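Local coordinates for protein putative isocitrate dehydrogenase, NAD-dependent (Methylococcus capsulatus, PDB 6LKY) that probably catalyses the NAD-dependent oxidative decarboxylation of isocitrate, binding NAD and, as in its relatives, a magnesium ion, at residues Ala97-Gly102 with Ser108-Val113; Gly183-Ile188 with Val222-Asn227; Ala208-Met213 with Ser234-Gly239. The protein carries 1 engineered substitution. One frame throughout, in Å; residues are numbered along the deposited sequence. Where two conformers were deposited one is given.

Contact 1 (Ala97-Gly102 with Ser108-Val113); sequences AISFEG and SDVNLV
Ala97 and Leu112 form a hydrogen-bonded antiparallel pair where strand 92-98 runs out and strand 111-117 begins, two neighbours in the large mixed sheet of the isocitrate/isopropylmalate dehydrogenase fold. Two backbone bonds close the pair: Ala97 N reaches Leu112 O at 2.8 Å, almost straight, and Leu112 N returns to Ala97 O at 2.9 Å. The tightly held part of the contact is made of the buried face that carries these two side chains and of the bonds between Ser99 and Val110. On that face Ala97 CB meets Leu112 CD1 at 4.1 Å, and both residues lie against Ala237 of helix 227-240. The leucine branches at CG, which sits between its backbone N and carbonyl carbon (chi1 64°), and CD1 is the branch that turns back to the alanine. Val110, also buried, brings CG1 alongside Ala97 O and packs on Pro217 and Ile241.

The other face is nearer solvent, although its atoms approach as closely. Ile98 and Asn111, a non-hydrogen-bonded pair, lie side by side and point the same way, and CG1 of Ile98 lies 3.5 Å from OD1 of Asn111. That oxygen takes its hydrogen bond from Arg166, while Ile98 also leans on Arg305 of helix 294-310.

Past the strand ends, Ser99 and Val110 continue the pairing in altered form. Ser99 N donates to Val110 O at 2.9 Å, but the return bond goes to a side chain instead of a carbonyl. With its hydroxyl beside its own backbone N (chi1 -66°), Ser99 offers OG to Val110 N at 2.8 Å, with an angle of 149° at the hydrogen, and its CB rests 3.2 Å from Ser108 O.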
loop_
_atom_site.group_PDB
_atom_site.type_symbol
_atom_site.label_atom_id
_atom_site.label_comp_id
_atom_site.label_asym_id
_atom_site.label_seq_id
_atom_site.Cartn_x
_atom_site.Cartn_y
_atom_site.Cartn_z
ATOM N N ALA A 97 9.985 -1.877 12.477
ATOM C CA ALA A 97 9.420 -0.548 12.711
ATOM C C ALA A 97 8.973 -0.506 14.171
ATOM O O ALA A 97 7.957 -1.114 14.532
ATOM C CB ALA A 97 8.265 -0.241 11.756
ATOM N N ILE A 98 9.774 0.152 15.010
ATOM C CA ILE A 98 9.543 0.266 16.449
ATOM C C ILE A 98 9.609 1.745 16.816
ATOM O O ILE A 98 10.592 2.422 16.497
ATOM C CB ILE A 98 10.567 -0.554 17.252
ATOM C CG1 ILE A 98 10.623 -1.979 16.695
ATOM C CG2 ILE A 98 10.194 -0.593 18.733
ATOM C CD1 ILE A 98 11.684 -2.842 17.301
ATOM N N SER A 99 8.552 2.255 17.447
ATOM C CA SER A 99 8.440 3.685 17.726
ATOM C C SER A 99 9.679 4.219 18.454
ATOM O O SER A 99 10.328 3.514 19.236
ATOM C CB SER A 99 7.194 3.961 18.570
ATOM O OG SER A 99 5.986 3.676 17.865
ATOM N N PHE A 100 10.026 5.469 18.148
ATOM C CA PHE A 100 11.081 6.212 18.831
ATOM C C PHE A 100 10.418 7.246 19.726
ATOM O O PHE A 100 9.662 8.094 19.236
ATOM C CB PHE A 100 12.014 6.924 17.849
ATOM C CG PHE A 100 12.885 6.007 17.050
ATOM C CD1 PHE A 100 12.415 5.431 15.879
ATOM C CD2 PHE A 100 14.181 5.737 17.455
ATOM C CE1 PHE A 100 13.215 4.588 15.137
ATOM C CE2 PHE A 100 14.992 4.896 16.710
ATOM C CZ PHE A 100 14.509 4.320 15.550
ATOM N N GLU A 101 10.685 7.167 21.028
ATOM C CA GLU A 101 10.176 8.173 21.954
ATOM C C GLU A 101 10.603 9.574 21.516
ATOM O O GLU A 101 11.769 9.814 21.193
ATOM C CB GLU A 101 10.672 7.877 23.370
ATOM C CG GLU A 101 10.042 8.757 24.436
ATOM C CD GLU A 101 10.594 8.479 25.822
ATOM O OE1 GLU A 101 11.445 7.570 25.961
ATOM O OE2 GLU A 101 10.182 9.181 26.769
ATOM N N GLY A 102 9.646 10.491 21.471
ATOM C CA GLY A 102 9.909 11.875 21.139
ATOM C C GLY A 102 9.470 12.305 19.756
ATOM O O GLY A 102 9.516 13.505 19.464
ATOM N N SER A 108 2.782 5.944 19.534
ATOM C CA SER A 108 4.044 5.857 20.255
ATOM C C SER A 108 4.399 4.428 20.620
ATOM O O SER A 108 5.449 4.203 21.233
ATOM C CB SER A 108 3.999 6.709 21.535
ATOM O OG SER A 108 2.951 6.288 22.397
ATOM N N ASP A 109 3.576 3.462 20.241
ATOM C CA ASP A 109 3.781 2.078 20.639
ATOM C C ASP A 109 3.711 1.131 19.444
ATOM O O ASP A 109 3.192 0.013 19.549
ATOM C CB ASP A 109 2.754 1.685 21.690
ATOM C CG ASP A 109 1.331 1.854 21.188
ATOM O OD1 ASP A 109 1.130 2.555 20.165
ATOM O OD2 ASP A 109 0.413 1.279 21.811
ATOM N N VAL A 110 4.240 1.541 18.287
ATOM C CA VAL A 110 4.351 0.622 17.157
ATOM C C VAL A 110 5.533 -0.299 17.400
ATOM O O VAL A 110 6.612 0.152 17.802
ATOM C CB VAL A 110 4.512 1.387 15.828
ATOM C CG1 VAL A 110 4.488 0.414 14.664
ATOM C CG2 VAL A 110 3.412 2.440 15.671
ATOM N N ASN A 111 5.343 -1.603 17.147
ATOM C CA ASN A 111 6.421 -2.569 17.359
ATOM C C ASN A 111 6.170 -3.760 16.435
ATOM O O ASN A 111 5.623 -4.793 16.824
ATOM C CB ASN A 111 6.524 -3.006 18.823
ATOM C CG ASN A 111 7.747 -3.895 19.091
ATOM O OD1 ASN A 111 8.430 -4.349 18.170
ATOM N ND2 ASN A 111 8.034 -4.119 20.360
ATOM N N LEU A 112 6.581 -3.620 15.177
ATOM C CA LEU A 112 6.298 -4.663 14.195
ATOM C C LEU A 112 7.541 -4.920 13.359
ATOM O O LEU A 112 8.464 -4.102 13.316
ATOM C CB LEU A 112 5.092 -4.293 13.313
ATOM C CG LEU A 112 5.204 -3.065 12.397
ATOM C CD1 LEU A 112 5.853 -3.453 11.061
ATOM C CD2 LEU A 112 3.837 -2.406 12.187
ATOM N N VAL A 113 7.577 -6.082 12.712
ATOM C CA VAL A 113 8.665 -6.424 11.806
ATOM C C VAL A 113 8.064 -6.977 10.517
ATOM O O VAL A 113 7.294 -7.948 10.554
ATOM C CB VAL A 113 9.643 -7.437 12.428
ATOM C CG1 VAL A 113 10.776 -7.754 11.436
ATOM C CG2 VAL A 113 10.208 -6.904 13.755
#

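Contact 2 (Gly183-Ile188 with Val222-Asn227); sequences GLFLEI and VLVTTN
Phe185 reaches from helix 181-193 to the C-terminal end of strand 222-225, and its ring carries the whole contact. The main interaction is CH-pi: the methyl CG2 of Thr226 sits over the centre of one ring face, 3.7 Å from the centroid and only 6° off the ring normal. The ring is placed there by CG standing anti to the backbone N of Phe185 (chi1 -173°). Plain van der Waals contacts complete the fit. Phe185 CE2 lies 3.8 Å from Thr225 CA, and CZ approaches Val224 CG2 more loosely at 4.5 Å. The carbonyl O of Val224 lies at the ring edge, near its plane, 4.2 Å from Phe185 CE2. An alanine at Phe185 is likely to open a gap beside the strand end and leave the Thr226 methyl without its aromatic face. On the same helix, Leu184 and Leu186 pack on the second subunit. The Phe185 ring also touches Leu171 of strand 168-173 and Ser150, Ile153 and Ile154 of helix 147-163, and so lies between that helix, that strand and the turn at Thr226 that leads from strand 222-225 into helix 227-240.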
loop_
_atom_site.group_PDB
_atom_site.type_symbol
_atom_site.label_atom_id
_atom_site.label_comp_id
_atom_site.label_asym_id
_atom_site.label_seq_id
_atom_site.Cartn_x
_atom_site.Cartn_y
_atom_site.Cartn_z
ATOM N N GLY A 183 -2.468 -16.837 -4.045
ATOM C CA GLY A 183 -3.148 -18.018 -3.521
ATOM C C GLY A 183 -2.192 -19.134 -3.127
ATOM O O GLY A 183 -2.372 -19.774 -2.089
ATOM N N LEU A 184 -1.184 -19.404 -3.968
ATOM C CA LEU A 184 -0.179 -20.407 -3.621
ATOM C C LEU A 184 0.639 -19.963 -2.410
ATOM O O LEU A 184 0.916 -20.760 -1.504
ATOM C CB LEU A 184 0.731 -20.671 -4.820
ATOM C CG LEU A 184 1.852 -21.703 -4.670
ATOM C CD1 LEU A 184 1.274 -23.096 -4.398
ATOM C CD2 LEU A 184 2.748 -21.720 -5.904
ATOM N N PHE A 185 1.009 -18.683 -2.361
ATOM C CA PHE A 185 1.703 -18.162 -1.182
ATOM C C PHE A 185 0.886 -18.399 0.095
ATOM O O PHE A 185 1.401 -18.915 1.095
ATOM C CB PHE A 185 1.984 -16.669 -1.396
ATOM C CG PHE A 185 2.838 -16.048 -0.341
ATOM C CD1 PHE A 185 4.177 -16.361 -0.249
ATOM C CD2 PHE A 185 2.307 -15.125 0.541
ATOM C CE1 PHE A 185 4.969 -15.781 0.731
ATOM C CE2 PHE A 185 3.094 -14.536 1.520
ATOM C CZ PHE A 185 4.426 -14.860 1.608
ATOM N N LEU A 186 -0.402 -18.043 0.070
ATOM C CA LEU A 186 -1.273 -18.229 1.232
ATOM C C LEU A 186 -1.402 -19.710 1.617
ATOM O O LEU A 186 -1.331 -20.070 2.798
ATOM C CB LEU A 186 -2.653 -17.635 0.931
ATOM C CG LEU A 186 -3.729 -17.830 2.005
ATOM C CD1 LEU A 186 -3.294 -17.216 3.331
ATOM C CD2 LEU A 186 -5.047 -17.232 1.557
ATOM N N GLU A 187 -1.623 -20.578 0.628
ATOM C CA GLU A 187 -1.789 -22.005 0.900
ATOM C C GLU A 187 -0.539 -22.594 1.546
ATOM O O GLU A 187 -0.619 -23.347 2.531
ATOM C CB GLU A 187 -2.119 -22.729 -0.402
ATOM C CG GLU A 187 -2.178 -24.241 -0.291
ATOM C CD GLU A 187 -2.127 -24.896 -1.653
ATOM O OE1 GLU A 187 -3.022 -24.593 -2.475
ATOM O OE2 GLU A 187 -1.191 -25.692 -1.906
ATOM N N ILE A 188 0.633 -22.246 1.006
ATOM C CA ILE A 188 1.877 -22.709 1.606
ATOM C C ILE A 188 2.029 -22.171 3.027
ATOM O O ILE A 188 2.458 -22.897 3.936
ATOM C CB ILE A 188 3.063 -22.326 0.707
ATOM C CG1 ILE A 188 3.048 -23.202 -0.550
ATOM C CG2 ILE A 188 4.345 -22.445 1.481
ATOM C CD1 ILE A 188 3.946 -22.721 -1.677
ATOM N N VAL A 222 4.794 -9.857 13.574
ATOM C CA VAL A 222 5.548 -10.161 12.364
ATOM C C VAL A 222 4.567 -10.215 11.205
ATOM O O VAL A 222 3.531 -10.877 11.306
ATOM C CB VAL A 222 6.319 -11.484 12.491
ATOM C CG1 VAL A 222 7.083 -11.772 11.198
ATOM C CG2 VAL A 222 7.259 -11.431 13.694
ATOM N N LEU A 223 4.861 -9.478 10.136
ATOM C CA LEU A 223 4.138 -9.572 8.874
ATOM C C LEU A 223 5.015 -10.335 7.904
ATOM O O LEU A 223 6.203 -10.050 7.821
ATOM C CB LEU A 223 3.845 -8.190 8.293
ATOM C CG LEU A 223 2.877 -7.272 9.012
ATOM C CD1 LEU A 223 3.613 -6.481 10.083
ATOM C CD2 LEU A 223 2.226 -6.360 7.986
ATOM N N VAL A 224 4.460 -11.302 7.183
ATOM C CA VAL A 224 5.209 -11.979 6.131
ATOM C C VAL A 224 4.450 -11.801 4.823
ATOM O O VAL A 224 3.220 -11.962 4.774
ATOM C CB VAL A 224 5.476 -13.465 6.450
ATOM C CG1 VAL A 224 4.189 -14.289 6.417
ATOM C CG2 VAL A 224 6.518 -14.040 5.468
ATOM N N THR A 225 5.170 -11.411 3.777
ATOM C CA THR A 225 4.463 -11.099 2.544
ATOM C C THR A 225 5.429 -11.134 1.370
ATOM O O THR A 225 6.637 -11.362 1.526
ATOM C CB THR A 225 3.732 -9.754 2.671
ATOM O OG1 THR A 225 2.842 -9.593 1.565
ATOM C CG2 THR A 225 4.704 -8.605 2.717
ATOM N N THR A 226 4.864 -10.945 0.180
ATOM C CA THR A 226 5.615 -11.002 -1.063
ATOM C C THR A 226 6.272 -9.645 -1.348
ATOM O O THR A 226 6.060 -8.656 -0.641
ATOM C CB THR A 226 4.709 -11.490 -2.201
ATOM O OG1 THR A 226 3.491 -10.750 -2.199
ATOM C CG2 THR A 226 4.349 -12.972 -1.996
ATOM N N ASN A 227 7.058 -9.606 -2.427
ATOM C CA ASN A 227 8.043 -8.551 -2.656
ATOM C C ASN A 227 7.405 -7.155 -2.687
ATOM O O ASN A 227 7.733 -6.285 -1.869
ATOM C CB ASN A 227 8.783 -8.875 -3.967
ATOM C CG ASN A 227 10.265 -8.505 -3.932
ATOM O OD1 ASN A 227 10.644 -7.471 -3.390
ATOM N ND2 ASN A 227 11.112 -9.369 -4.509
#

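Contact 3 (Ala208-Met213 with Ser234-Gly239); sequences ACSMQM and SDLAAG. With NAD (nicotinamide-adenine-dinucleotide), chain H.
Helix segments 208-213 and 234-239 run nearly parallel, 13° apart in direction with their axes 10.7 Å from each other, so side chains rather than backbones bridge the space. Leu236 does most of the bridging. Its CG stands anti to the backbone N (chi1 -163°), which extends the side chain toward the neighbouring helix, and its two methyls divide the work. CD1 rests 3.8 Å from Ser210 CB, whereas CD2 lies 3.9 Å from Met213 CB, so the branched end touches residues almost one turn apart. Met213 answers in the other direction: its chain bends at the last torsion (chi3 68°), and CE ends 3.9 Å from CB of Ala237. The interface is apolar throughout; the hydroxyl of Ser210 is bonded back to Val206 O in its own helix.

Both helices belong to the dehydrogenase fold, with helix 206-215 following strand 200-205 and helix 227-240 following strand 222-225. Leu112 of strand 111-117 touches Met213, which brings helix 206-215 against the sheet there. The second subunit adjoins the two helices: its Ile232 packs on Ser210, and its Val214 on Leu236.

Helix 206-215 turns a different set of residues to NAD. Ala208 CB lies 3.7 Å from the phosphate oxygen O2N of NAD, and Met211 brings CE to 3.9 Å from C4B of NAD, on the adenosine ribose. Gln212 passes NE2 near that same ribose carbon. These three residues touch the dinucleotide by packing, whereas the second subunit gives it hydrogen bonds, among them those of Asp268 and Glu260.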
loop_
_atom_site.group_PDB
_atom_site.type_symbol
_atom_site.label_atom_id
_atom_site.label_comp_id
_atom_site.label_asym_id
_atom_site.label_seq_id
_atom_site.Cartn_x
_atom_site.Cartn_y
_atom_site.Cartn_z
ATOM N N ALA A 208 -7.214 -4.162 3.173
ATOM C CA ALA A 208 -7.690 -4.104 4.553
ATOM C C ALA A 208 -6.522 -4.021 5.531
ATOM O O ALA A 208 -6.594 -3.318 6.546
ATOM C CB ALA A 208 -8.572 -5.320 4.861
ATOM N N CYS A 209 -5.437 -4.743 5.242
ATOM C CA CYS A 209 -4.258 -4.685 6.102
ATOM C C CYS A 209 -3.669 -3.277 6.163
ATOM O O CYS A 209 -3.208 -2.841 7.224
ATOM C CB CYS A 209 -3.214 -5.678 5.608
ATOM S SG CYS A 209 -1.766 -5.838 6.652
ATOM N N SER A 210 -3.656 -2.565 5.031
ATOM C CA SER A 210 -3.159 -1.191 5.036
ATOM C C SER A 210 -4.036 -0.295 5.905
ATOM O O SER A 210 -3.528 0.520 6.697
ATOM C CB SER A 210 -3.093 -0.652 3.605
ATOM O OG SER A 210 -2.314 -1.500 2.772
ATOM N N MET A 211 -5.363 -0.427 5.757
ATOM C CA MET A 211 -6.286 0.320 6.618
ATOM C C MET A 211 -6.003 0.028 8.092
ATOM O O MET A 211 -5.889 0.946 8.916
ATOM C CB MET A 211 -7.733 -0.034 6.259
ATOM C CG MET A 211 -8.807 0.530 7.207
ATOM S SD MET A 211 -8.986 -0.461 8.719
ATOM C CE MET A 211 -9.623 -2.026 8.062
ATOM N N GLN A 212 -5.834 -1.253 8.426
ATOM C CA GLN A 212 -5.609 -1.651 9.814
ATOM C C GLN A 212 -4.283 -1.109 10.332
ATOM O O GLN A 212 -4.189 -0.689 11.494
ATOM C CB GLN A 212 -5.657 -3.180 9.929
ATOM C CG GLN A 212 -7.100 -3.740 9.941
ATOM C CD GLN A 212 -7.205 -5.229 9.552
ATOM O OE1 GLN A 212 -6.228 -5.976 9.636
ATOM N NE2 GLN A 212 -8.402 -5.656 9.114
ATOM N N MET A 213 -3.264 -1.060 9.472
ATOM C CA MET A 213 -1.979 -0.516 9.897
ATOM C C MET A 213 -2.082 0.970 10.205
ATOM O O MET A 213 -1.463 1.450 11.167
ATOM C CB MET A 213 -0.915 -0.760 8.835
ATOM C CG MET A 213 -0.484 -2.203 8.753
ATOM S SD MET A 213 0.887 -2.451 7.605
ATOM C CE MET A 213 2.174 -1.574 8.523
ATOM N N SER A 234 6.086 -1.876 4.389
ATOM C CA SER A 234 7.185 -1.402 5.216
ATOM C C SER A 234 7.367 0.109 5.085
ATOM O O SER A 234 7.756 0.760 6.064
ATOM C CB SER A 234 8.475 -2.170 4.879
ATOM O OG SER A 234 8.950 -1.895 3.572
ATOM N N ASP A 235 7.054 0.701 3.915
ATOM C CA ASP A 235 7.102 2.167 3.844
ATOM C C ASP A 235 5.941 2.810 4.604
ATOM O O ASP A 235 6.095 3.882 5.208
ATOM C CB ASP A 235 7.101 2.633 2.395
ATOM C CG ASP A 235 8.484 2.626 1.796
ATOM O OD1 ASP A 235 9.346 1.903 2.347
ATOM O OD2 ASP A 235 8.701 3.326 0.780
ATOM N N LEU A 236 4.766 2.185 4.562
ATOM C CA LEU A 236 3.664 2.626 5.408
ATOM C C LEU A 236 4.091 2.639 6.884
ATOM O O LEU A 236 3.868 3.621 7.609
ATOM C CB LEU A 236 2.455 1.711 5.161
ATOM C CG LEU A 236 1.016 2.072 5.561
ATOM C CD1 LEU A 236 0.026 1.018 5.050
ATOM C CD2 LEU A 236 0.861 2.227 7.069
ATOM N N ALA A 237 4.709 1.545 7.344
ATOM C CA ALA A 237 5.165 1.451 8.733
ATOM C C ALA A 237 6.204 2.525 9.054
ATOM O O ALA A 237 6.166 3.152 10.129
ATOM C CB ALA A 237 5.729 0.054 8.995
ATOM N N ALA A 238 7.131 2.759 8.123
ATOM C CA ALA A 238 8.106 3.827 8.309
ATOM C C ALA A 238 7.392 5.144 8.548
ATOM O O ALA A 238 7.753 5.906 9.452
ATOM C CB ALA A 238 9.020 3.934 7.090
ATOM N N GLY A 239 6.374 5.426 7.736
ATOM C CA GLY A 239 5.567 6.610 7.972
ATOM C C GLY A 239 4.988 6.642 9.373
ATOM O O GLY A 239 4.978 7.687 10.030
HETATM P PA NAD H . -13.591 -6.178 4.757
HETATM O O1A NAD H . -14.823 -7.039 4.675
HETATM O O2A NAD H . -13.790 -4.808 4.119
HETATM O O5B NAD H . -13.258 -6.048 6.311
HETATM C C5B NAD H . -12.099 -5.323 6.742
HETATM C C4B NAD H . -12.339 -4.823 8.165
HETATM O O4B NAD H . -13.245 -3.698 8.132
HETATM C C3B NAD H . -13.015 -5.909 9.004
HETATM O O3B NAD H . -12.457 -5.960 10.315
HETATM C C2B NAD H . -14.467 -5.463 9.041
HETATM O O2B NAD H . -15.209 -5.801 10.212
HETATM C C1B NAD H . -14.410 -3.949 8.926
HETATM N N9A NAD H . -15.681 -3.633 8.258
HETATM C C8A NAD H . -15.585 -3.167 6.872
HETATM N N7A NAD H . -16.908 -2.526 6.637
HETATM C C5A NAD H . -16.987 -1.652 7.825
HETATM C C6A NAD H . -18.294 -0.977 8.238
HETATM N N6A NAD H . -19.361 -1.133 7.250
HETATM N N1A NAD H . -18.580 -1.401 9.622
HETATM C C2A NAD H . -17.381 -1.125 10.422
HETATM N N3A NAD H . -16.379 -2.191 10.260
HETATM C C4A NAD H . -16.560 -2.640 8.877
HETATM O O3 NAD H . -12.352 -6.843 4.010
HETATM P PN NAD H . -11.907 -8.382 4.051
HETATM O O1N NAD H . -12.201 -9.023 5.377
HETATM O O2N NAD H . -10.440 -8.360 3.738
HETATM O O5D NAD H . -12.734 -9.099 2.866
HETATM C C5D NAD H . -14.007 -9.717 3.069
HETATM C C4D NAD H . -14.662 -10.038 1.716
HETATM O O4D NAD H . -15.108 -8.825 1.053
HETATM C C3D NAD H . -13.722 -10.741 0.733
HETATM O O3D NAD H . -14.385 -11.868 0.152
HETATM C C2D NAD H . -13.458 -9.695 -0.342
HETATM O O2D NAD H . -13.318 -10.277 -1.652
HETATM C C1D NAD H . -14.720 -8.852 -0.339
HETATM N N1N NAD H . -14.401 -7.510 -0.867
HETATM C C2N NAD H . -15.620 -6.898 -1.411
HETATM C C3N NAD H . -15.636 -5.379 -1.547
HETATM C C7N NAD H . -16.618 -4.764 -2.559
HETATM O O7N NAD H . -17.594 -5.734 -2.902
HETATM N N7N NAD H . -16.076 -4.085 -3.747
HETATM C C4N NAD H . -14.371 -4.594 -1.220
HETATM C C5N NAD H . -13.289 -5.288 -0.399
HETATM C C6N NAD H . -13.485 -6.745 0.009
#

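Contact 1 comes first along the chain: it closes a short loop between strands 92-98 and 111-117 and is complete before the others open. Contact 2 then starts at helix 181-193, contact 3 at helix 206-215; strand 222-225 closes the former before helix 227-240 closes the latter, so these two loops cross. The three meet around strand 111-117. Its Val113 O probably accepts a hydrogen bond from Leu223 N, and CD1 of Leu112 packs on CD1 of Leu223, joining contacts 1 and 2 within the sheet. Leu223 also packs on Cys209 and Met213, tying helix 206-215 of contact 3 to the sheet. Contacts 2 and 3 both touch the second subunit.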